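Local coordinates for protein SAP-like pentraxin (PDB 3FLT) that probably recognises phosphoethanolamine-type ligands through bound calcium ions, as a pentraxin of the horseshoe crab, at residues N60-S65 / L76-N81. Residues are numbered along the deposited sequence; the frame is centred on the assembly and turned at random.
With CA (calcium ion), chain C; OPE (phosphoric acid mono-(2-amino-ethyl) ester), chain F.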
loop_
_atom_site.group_PDB
_atom_site.type_symbol
_atom_site.label_atom_id
_atom_site.label_comp_id
_atom_site.label_asym_id
_atom_site.label_seq_id
_atom_site.Cartn_x
_atom_site.Cartn_y
_atom_site.Cartn_z
ATOM N N ASN A 60 -26.117 -41.764 -39.343
ATOM C CA ASN A 60 -25.845 -42.142 -37.964
ATOM C C ASN A 60 -24.339 -42.165 -37.698
ATOM O O ASN A 60 -23.793 -43.182 -37.268
ATOM C CB ASN A 60 -26.427 -43.525 -37.651
ATOM C CG ASN A 60 -27.946 -43.543 -37.645
ATOM O OD1 ASN A 60 -28.591 -42.650 -38.188
ATOM N ND2 ASN A 60 -28.524 -44.578 -37.044
ATOM N N GLN A 61 -23.670 -41.046 -37.960
ATOM C CA GLN A 61 -22.234 -40.958 -37.731
ATOM C C GLN A 61 -21.943 -41.006 -36.235
ATOM O O GLN A 61 -21.087 -41.765 -35.770
ATOM C CB GLN A 61 -21.678 -39.650 -38.307
ATOM C CG GLN A 61 -21.419 -39.663 -39.807
ATOM C CD GLN A 61 -20.109 -40.350 -40.180
ATOM O OE1 GLN A 61 -19.582 -41.175 -39.427
ATOM N NE2 GLN A 61 -19.586 -40.020 -41.356
ATOM N N PHE A 62 -22.673 -40.189 -35.483
ATOM C CA PHE A 62 -22.473 -40.104 -34.043
ATOM C C PHE A 62 -23.767 -39.605 -33.405
ATOM O O PHE A 62 -24.247 -38.529 -33.748
ATOM C CB PHE A 62 -21.309 -39.140 -33.775
ATOM C CG PHE A 62 -20.822 -39.134 -32.350
ATOM C CD1 PHE A 62 -21.496 -38.408 -31.367
ATOM C CD2 PHE A 62 -19.663 -39.824 -31.997
ATOM C CE1 PHE A 62 -21.019 -38.370 -30.058
ATOM C CE2 PHE A 62 -19.180 -39.789 -30.686
ATOM C CZ PHE A 62 -19.859 -39.060 -29.718
ATOM N N ILE A 63 -24.326 -40.394 -32.487
ATOM C CA ILE A 63 -25.577 -40.033 -31.817
ATOM C C ILE A 63 -25.574 -40.366 -30.333
ATOM O O ILE A 63 -25.359 -41.505 -29.960
ATOM C CB ILE A 63 -26.778 -40.786 -32.415
ATOM C CG1 ILE A 63 -26.411 -41.378 -33.783
ATOM C CG2 ILE A 63 -27.972 -39.848 -32.517
ATOM C CD1 ILE A 63 -27.495 -42.276 -34.382
ATOM N N THR A 64 -25.825 -39.378 -29.481
ATOM C CA THR A 64 -25.872 -39.633 -28.042
ATOM C C THR A 64 -27.336 -39.723 -27.626
ATOM O O THR A 64 -28.215 -39.148 -28.270
ATOM C CB THR A 64 -25.157 -38.523 -27.218
ATOM O OG1 THR A 64 -25.816 -37.265 -27.406
ATOM C CG2 THR A 64 -23.700 -38.397 -27.651
ATOM N N SER A 65 -27.598 -40.465 -26.560
ATOM C CA SER A 65 -28.958 -40.631 -26.082
ATOM C C SER A 65 -28.953 -41.041 -24.626
ATOM O O SER A 65 -27.908 -41.342 -24.052
ATOM C CB SER A 65 -29.685 -41.698 -26.909
ATOM O OG SER A 65 -29.028 -42.957 -26.835
ATOM N N LEU A 76 -26.771 -43.769 -20.217
ATOM C CA LEU A 76 -26.290 -42.968 -21.334
ATOM C C LEU A 76 -25.908 -43.864 -22.501
ATOM O O LEU A 76 -25.206 -44.868 -22.341
ATOM C CB LEU A 76 -25.105 -42.108 -20.892
ATOM C CG LEU A 76 -25.470 -41.080 -19.809
ATOM C CD1 LEU A 76 -24.214 -40.420 -19.295
ATOM C CD2 LEU A 76 -26.438 -40.041 -20.369
ATOM N N GLY A 77 -26.394 -43.506 -23.681
ATOM C CA GLY A 77 -26.099 -44.299 -24.849
ATOM C C GLY A 77 -25.322 -43.565 -25.919
ATOM O O GLY A 77 -25.340 -42.335 -25.991
ATOM N N LEU A 78 -24.638 -44.343 -26.750
ATOM C CA LEU A 78 -23.848 -43.816 -27.848
ATOM C C LEU A 78 -23.932 -44.752 -29.049
ATOM O O LEU A 78 -23.994 -45.973 -28.902
ATOM C CB LEU A 78 -22.378 -43.673 -27.435
ATOM C CG LEU A 78 -21.423 -43.142 -28.518
ATOM C CD1 LEU A 78 -21.824 -41.723 -28.928
ATOM C CD2 LEU A 78 -19.998 -43.151 -27.995
ATOM N N GLN A 79 -23.934 -44.173 -30.241
ATOM C CA GLN A 79 -23.971 -44.955 -31.460
ATOM C C GLN A 79 -22.993 -44.328 -32.450
ATOM O O GLN A 79 -23.049 -43.128 -32.697
ATOM C CB GLN A 79 -25.382 -44.970 -32.055
ATOM C CG GLN A 79 -25.472 -45.725 -33.380
ATOM C CD GLN A 79 -26.876 -45.754 -33.971
ATOM O OE1 GLN A 79 -27.049 -46.005 -35.160
ATOM N NE2 GLN A 79 -27.882 -45.507 -33.140
ATOM N N VAL A 80 -22.091 -45.143 -32.995
ATOM C CA VAL A 80 -21.107 -44.673 -33.965
ATOM C C VAL A 80 -21.160 -45.500 -35.265
ATOM O O VAL A 80 -21.248 -46.731 -35.236
ATOM C CB VAL A 80 -19.664 -44.731 -33.375
ATOM C CG1 VAL A 80 -18.680 -44.098 -34.344
ATOM C CG2 VAL A 80 -19.608 -44.015 -32.037
ATOM N N ASN A 81 -21.106 -44.811 -36.402
ATOM C CA ASN A 81 -21.141 -45.446 -37.721
ATOM C C ASN A 81 -22.269 -46.468 -37.807
ATOM O O ASN A 81 -22.072 -47.597 -38.258
ATOM C CB ASN A 81 -19.790 -46.115 -38.030
ATOM C CG ASN A 81 -19.659 -46.534 -39.486
ATOM O OD1 ASN A 81 -20.086 -45.809 -40.381
ATOM N ND2 ASN A 81 -19.051 -47.699 -39.732
HETATM CA CA CA C . -30.732 -41.557 -38.230
HETATM C CA OPE F . -31.770 -44.911 -35.291
HETATM C CB OPE F . -31.298 -45.728 -34.076
HETATM O O1 OPE F . -33.838 -44.008 -37.193
HETATM O O2 OPE F . -31.433 -43.897 -37.955
HETATM O O3 OPE F . -32.852 -45.720 -38.931
HETATM O O4 OPE F . -32.054 -45.777 -36.415
HETATM N N OPE F . -32.355 -45.690 -33.011
HETATM P P OPE F . -32.527 -44.830 -37.631
#
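Gln79 and Asn60 show how one hydrogen bond can tie a sheet to a ligand site. With CG anti to the backbone N (chi1 177°) and the chain extended beyond it, Gln79 runs beside Ile63 until its OE1 accepts a hydrogen bond from Asn60 ND2 at 2.8 Å, the donor lying above the carbonyl plane. The two amides are turned 72° apart. Asn60 OD1 binds the calcium ion at 2.4 Å, while its ND2 also donates to phosphate atom O2 of phosphoethanolamine, at 3.1 Å. Two acceptors and the metal thus fix the rotation of this amide. Gln79 NE2 donates to Asn85 OD1 and lies 3.5 Å from both Ile63 CD1 and ligand carbon CB. Cutting Gln79 back to an alanine would probably leave Asn60 ND2 without one acceptor and open a gap beside Ile63 CD1 and that carbon. On the opposite face of the sheet the packing is apolar and close: Leu78 CD1 sits over the Phe62 ring, 3.7 Å from its centroid, a CH-pi contact. The solvent side is confined to Asn81, whose side chain leads away while its backbone N still bonds Gln61 O at 3.1 Å. Ile63 and Gln79 form a hydrogen-bonded antiparallel pair in this hairpin of strands 60-68 and 73-80. Strands 48-55 and 86-90 flank it, and strands 100-107 and 112-117 of the second sheet meet its Leu78 face, as in the pentraxin jelly roll.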